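Local coordinates for putative neuraminyllactose-binding hemagglutinin homolog (Helicobacter pylori, PDB 3BGH), which is probably an outer-membrane lipoprotein acting as a flagellar sheath adhesin, perhaps by binding neuraminyllactose, although its function is not firmly established, at residues 208-211 with 212-215; 215-218 with 219-223. One frame throughout, in Å; residues are numbered along the deposited sequence.

Contact 1: 208-211 with 212-215. With SO4 (sulfate ion), chain D; SO4 (sulfate ion), chain C.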
loop_
_atom_site.group_PDB
_atom_site.type_symbol
_atom_site.label_atom_id
_atom_site.label_comp_id
_atom_site.label_asym_id
_atom_site.label_seq_id
_atom_site.Cartn_x
_atom_site.Cartn_y
_atom_site.Cartn_z
ATOM N N GLU A 208 -16.571 -1.128 13.630
ATOM C CA GLU A 208 -16.414 0.298 13.853
ATOM C C GLU A 208 -17.731 1.057 13.845
ATOM O O GLU A 208 -17.845 2.074 14.492
ATOM C CB GLU A 208 -15.444 0.960 12.860
ATOM C CG GLU A 208 -14.946 2.341 13.336
ATOM C CD GLU A 208 -14.244 2.305 14.736
ATOM O OE1 GLU A 208 -13.952 3.397 15.275
ATOM O OE2 GLU A 208 -13.970 1.211 15.297
ATOM N N LEU A 209 -18.706 0.577 13.088
ATOM C CA LEU A 209 -19.943 1.301 12.945
ATOM C C LEU A 209 -21.014 0.714 13.874
ATOM O O LEU A 209 -22.139 0.541 13.462
ATOM C CB LEU A 209 -20.427 1.256 11.495
ATOM C CG LEU A 209 -19.597 1.777 10.318
ATOM C CD1 LEU A 209 -20.356 1.541 9.019
ATOM C CD2 LEU A 209 -19.287 3.243 10.509
ATOM N N SER A 210 -20.642 0.414 15.119
ATOM C CA SER A 210 -21.565 -0.083 16.131
ATOM C C SER A 210 -22.571 0.978 16.570
ATOM O O SER A 210 -22.416 2.186 16.314
ATOM C CB SER A 210 -20.796 -0.525 17.371
ATOM O OG SER A 210 -20.308 0.618 18.069
ATOM N N LYS A 211 -23.602 0.487 17.255
ATOM C CA LYS A 211 -24.651 1.303 17.879
ATOM C C LYS A 211 -23.990 2.274 18.861
ATOM O O LYS A 211 -24.231 3.470 18.782
ATOM C CB LYS A 211 -25.663 0.364 18.569
ATOM C CG LYS A 211 -27.029 0.936 19.006
ATOM C CD LYS A 211 -27.514 0.155 20.303
ATOM C CE LYS A 211 -29.034 0.119 20.474
ATOM N NZ LYS A 211 -29.451 -0.497 21.803
ATOM N N LYS A 212 -23.123 1.794 19.740
ATOM C CA LYS A 212 -22.453 2.717 20.673
ATOM C C LYS A 212 -21.695 3.870 19.958
ATOM O O LYS A 212 -21.807 5.036 20.348
ATOM C CB LYS A 212 -21.530 1.974 21.650
ATOM C CG LYS A 212 -20.968 2.895 22.762
ATOM C CD LYS A 212 -20.378 2.119 23.957
ATOM C CE LYS A 212 -19.007 1.573 23.599
ATOM N NZ LYS A 212 -18.636 0.242 24.218
ATOM N N HIS A 213 -20.963 3.541 18.888
ATOM C CA HIS A 213 -20.221 4.532 18.142
ATOM C C HIS A 213 -21.105 5.504 17.390
ATOM O O HIS A 213 -20.870 6.702 17.448
ATOM C CB HIS A 213 -19.178 3.877 17.223
ATOM C CG HIS A 213 -18.039 3.231 17.958
ATOM N ND1 HIS A 213 -17.054 2.509 17.318
ATOM C CD2 HIS A 213 -17.730 3.190 19.275
ATOM C CE1 HIS A 213 -16.177 2.065 18.202
ATOM N NE2 HIS A 213 -16.567 2.464 19.400
ATOM N N MET A 214 -22.120 5.026 16.683
ATOM C CA MET A 214 -22.983 5.953 15.928
ATOM C C MET A 214 -23.770 6.940 16.845
ATOM O O MET A 214 -23.872 8.144 16.536
ATOM C CB MET A 214 -23.919 5.207 14.963
ATOM C CG MET A 214 -23.234 4.539 13.737
ATOM S SD MET A 214 -22.233 5.636 12.684
ATOM C CE MET A 214 -20.671 5.307 13.455
ATOM N N GLU A 215 -24.290 6.430 17.974
ATOM C CA GLU A 215 -25.043 7.248 18.945
ATOM C C GLU A 215 -24.090 8.275 19.502
ATOM O O GLU A 215 -24.469 9.441 19.683
ATOM C CB GLU A 215 -25.618 6.420 20.118
ATOM C CG GLU A 215 -26.513 5.279 19.722
ATOM C CD GLU A 215 -27.415 4.767 20.852
ATOM O OE1 GLU A 215 -26.991 4.726 22.037
ATOM O OE2 GLU A 215 -28.564 4.383 20.530
HETATM S S SO4 D . -15.529 1.705 22.320
HETATM O O1 SO4 D . -16.435 0.561 22.375
HETATM O O2 SO4 D . -16.218 2.968 22.644
HETATM O O3 SO4 D . -14.455 1.474 23.280
HETATM O O4 SO4 D . -14.899 1.787 21.006
HETATM S S SO4 C . -24.185 -3.149 17.496
HETATM O O1 SO4 C . -23.864 -4.453 18.057
HETATM O O2 SO4 C . -23.597 -2.137 18.379
HETATM O O3 SO4 C . -23.680 -3.093 16.136
HETATM O O4 SO4 C . -25.631 -2.914 17.402
#

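Contact 2: 215-218 with 219-223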
loop_
_atom_site.group_PDB
_atom_site.type_symbol
_atom_site.label_atom_id
_atom_site.label_comp_id
_atom_site.label_asym_id
_atom_site.label_seq_id
_atom_site.Cartn_x
_atom_site.Cartn_y
_atom_site.Cartn_z
ATOM N N GLU A 215 -24.290 6.430 17.974
ATOM C CA GLU A 215 -25.043 7.248 18.945
ATOM C C GLU A 215 -24.090 8.275 19.502
ATOM O O GLU A 215 -24.469 9.441 19.683
ATOM C CB GLU A 215 -25.618 6.420 20.118
ATOM C CG GLU A 215 -26.513 5.279 19.722
ATOM C CD GLU A 215 -27.415 4.767 20.852
ATOM O OE1 GLU A 215 -26.991 4.726 22.037
ATOM O OE2 GLU A 215 -28.564 4.383 20.530
ATOM N N HIS A 216 -22.853 7.842 19.776
ATOM C CA HIS A 216 -21.837 8.766 20.248
ATOM C C HIS A 216 -21.581 9.863 19.194
ATOM O O HIS A 216 -21.598 11.053 19.513
ATOM C CB HIS A 216 -20.554 8.046 20.652
ATOM C CG HIS A 216 -19.518 8.967 21.225
ATOM N ND1 HIS A 216 -18.724 9.782 20.439
ATOM C CD2 HIS A 216 -19.163 9.217 22.511
ATOM C CE1 HIS A 216 -17.928 10.491 21.221
ATOM N NE2 HIS A 216 -18.182 10.172 22.481
ATOM N N TYR A 217 -21.361 9.450 17.946
ATOM C CA TYR A 217 -21.179 10.355 16.820
ATOM C C TYR A 217 -22.350 11.309 16.708
ATOM O O TYR A 217 -22.142 12.488 16.470
ATOM C CB TYR A 217 -21.061 9.544 15.529
ATOM C CG TYR A 217 -20.769 10.352 14.313
ATOM C CD1 TYR A 217 -19.459 10.464 13.839
ATOM C CD2 TYR A 217 -21.785 11.004 13.618
ATOM C CE1 TYR A 217 -19.167 11.195 12.713
ATOM C CE2 TYR A 217 -21.506 11.748 12.471
ATOM C CZ TYR A 217 -20.194 11.836 12.025
ATOM O OH TYR A 217 -19.876 12.574 10.897
ATOM N N GLU A 218 -23.576 10.786 16.857
ATOM C CA GLU A 218 -24.812 11.609 16.832
ATOM C C GLU A 218 -24.755 12.702 17.902
ATOM O O GLU A 218 -24.917 13.880 17.602
ATOM C CB GLU A 218 -26.077 10.736 16.988
ATOM C CG GLU A 218 -26.576 10.070 15.686
ATOM C CD GLU A 218 -27.029 8.591 15.838
ATOM O OE1 GLU A 218 -27.347 8.115 16.965
ATOM O OE2 GLU A 218 -27.063 7.886 14.798
ATOM N N LYS A 219 -24.456 12.303 19.133
ATOM C CA LYS A 219 -24.262 13.244 20.228
ATOM C C LYS A 219 -23.171 14.275 19.910
ATOM O O LYS A 219 -23.365 15.465 20.137
ATOM C CB LYS A 219 -23.960 12.494 21.532
ATOM C CG LYS A 219 -24.321 13.243 22.819
ATOM C CD LYS A 219 -25.840 13.420 23.010
ATOM C CE LYS A 219 -26.467 12.241 23.756
ATOM N NZ LYS A 219 -26.225 10.909 23.088
ATOM N N VAL A 220 -22.043 13.828 19.360
ATOM C CA VAL A 220 -20.929 14.732 19.058
ATOM C C VAL A 220 -21.275 15.825 18.044
ATOM O O VAL A 220 -20.957 16.987 18.280
ATOM C CB VAL A 220 -19.623 13.965 18.677
ATOM C CG1 VAL A 220 -18.652 14.852 17.964
ATOM C CG2 VAL A 220 -18.970 13.412 19.911
ATOM N N SER A 221 -21.927 15.482 16.935
ATOM C CA SER A 221 -22.436 16.526 16.022
ATOM C C SER A 221 -23.444 17.485 16.710
ATOM O O SER A 221 -23.321 18.707 16.577
ATOM C CB SER A 221 -22.984 15.953 14.695
ATOM O OG SER A 221 -23.523 14.658 14.858
ATOM N N SER A 222 -24.404 16.923 17.457
ATOM C CA SER A 222 -25.398 17.694 18.231
ATOM C C SER A 222 -24.795 18.932 18.906
ATOM O O SER A 222 -25.365 20.030 18.845
ATOM C CB SER A 222 -26.066 16.820 19.305
ATOM O OG SER A 222 -27.208 16.137 18.815
ATOM N N GLU A 223 -23.644 18.740 19.547
ATOM C CA GLU A 223 -22.931 19.819 20.223
ATOM C C GLU A 223 -22.201 20.721 19.217
ATOM O O GLU A 223 -22.516 21.914 19.134
ATOM C CB GLU A 223 -21.999 19.237 21.278
ATOM C CG GLU A 223 -22.757 18.435 22.321
ATOM C CD GLU A 223 -22.100 17.104 22.637
ATOM O OE1 GLU A 223 -20.845 17.014 22.579
ATOM O OE2 GLU A 223 -22.850 16.144 22.950
#

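Contact 1: 208-211 with 212-215
Ser210 is the N-cap of helix 211-223, and its side chain meets the backbone of His213 just after the chain has left helix 186-208 at Leu209. Placed between the backbone N and the carbonyl carbon (chi1 72°), Ser210 OG points to the open first turn and accepts from His213 N at 3.1 Å. Serine suits the site because a short hydroxyl can satisfy a first-turn amide that has no preceding helical carbonyl. The ordinary helix bonds then begin, with Met214 N donating to Ser210 O at 2.9 Å and Glu215 N to Lys211 O.

His213 reaches back across the turn. Its ND1 donates to Glu208 O at 3.0 Å; the oxygen lies close to the ring plane, but the nitrogen stands above the carbonyl plane, 36° out of it. Ser210 OG sits over one face of the same ring, offset toward its rim. The Glu208 carboxylate crosses the imidazole with the two planes 59° apart and Glu208 OE2 3.7 Å from His213 CE1, and the nearby negative charge would probably favour a protonated histidine. The ring's far edge faces a sulfate, probably from the crystallisation liquor; the very short approach of NE2 is doubtful, and Lys212 NZ adds a weak bond to that ion. O2 of a second sulfate accepts from Lys211 N at 2.9 Å, as an anion can at a helix N-terminus. Lys211 and Glu215 run side by side, with Lys211 NZ 5.1 Å from Glu215 OE2.

Beneath this polar cap, Leu209 CD2 touches Met214 CE at 3.9 Å. The branched leucine and the pliable methionine, both buried, seat the turn on the sheet: both rest on Phe136 of strand 123-137, while Leu209 also meets Leu100, and Met214 Leu98, of strand 98-114.

Contact 2: 215-218 with 219-223
His216 and Val220, one helical turn apart, bring their side chains together at a slant. With CG anti to the backbone N (chi1 -176°), the imidazole of His216 swings so that CE1 lies 3.4 Å from CG2 of Val220. This methyl branch is the one set beside the valine's own backbone N, on the side of the preceding turn, and it meets the ring obliquely. A beta-branched residue offers such a methyl close to the backbone, where Val220 CG2 also lies 3.6 Å from His216 O.

The two serines fold back along the helix, onto the carbonyls of the previous turn. Ser221 OG hangs between Tyr217 O at 3.0 Å and Glu218 O at 3.2 Å; its single proton has both within reach, and how it is shared is not settled. Ser222 OG makes a weak bond to Glu218 O at 3.4 Å, an oxygen that already accepts from Ser222 N. Hydroxyl side chains suit this use, since they are short enough to reach a carbonyl of their own helix.

Lys219 is bent along most of its length, bringing Lys219 NZ to 4.1 Å from Glu215 O, whereas its separation from Glu215 OE1 is 6.3 Å, too far for a salt bridge. Glu218 leans toward the loops instead, touching His37, Tyr77 and Leu97. Backbone bonds from Lys219, Val220, Ser221 and Ser222 to Glu215, His216, Tyr217 and Glu218 hold the helix, with i to i+4 spacing and serine hydroxyls on main-chain carbonyls, as is common in a solvent-facing alpha-helix.

Overall arrangement
Both contacts belong to helix 211-223 and share Glu215: contact 1 forms its beginning, contact 2 its last turns, with centres about 11 Å apart. Contact 1 is partly buried, because its apolar side lies on the sheet, while its polar side caps the helix start and meets two sulfates. Contact 2 is a surface contact, its centre about 24 Å from that of the chain against about 17 Å for contact 1, and it has no buried residue. Serine hydroxyls work differently in the two: in contact 1 one accepts from a backbone amide, whereas in contact 2 they approach backbone carbonyls as donors.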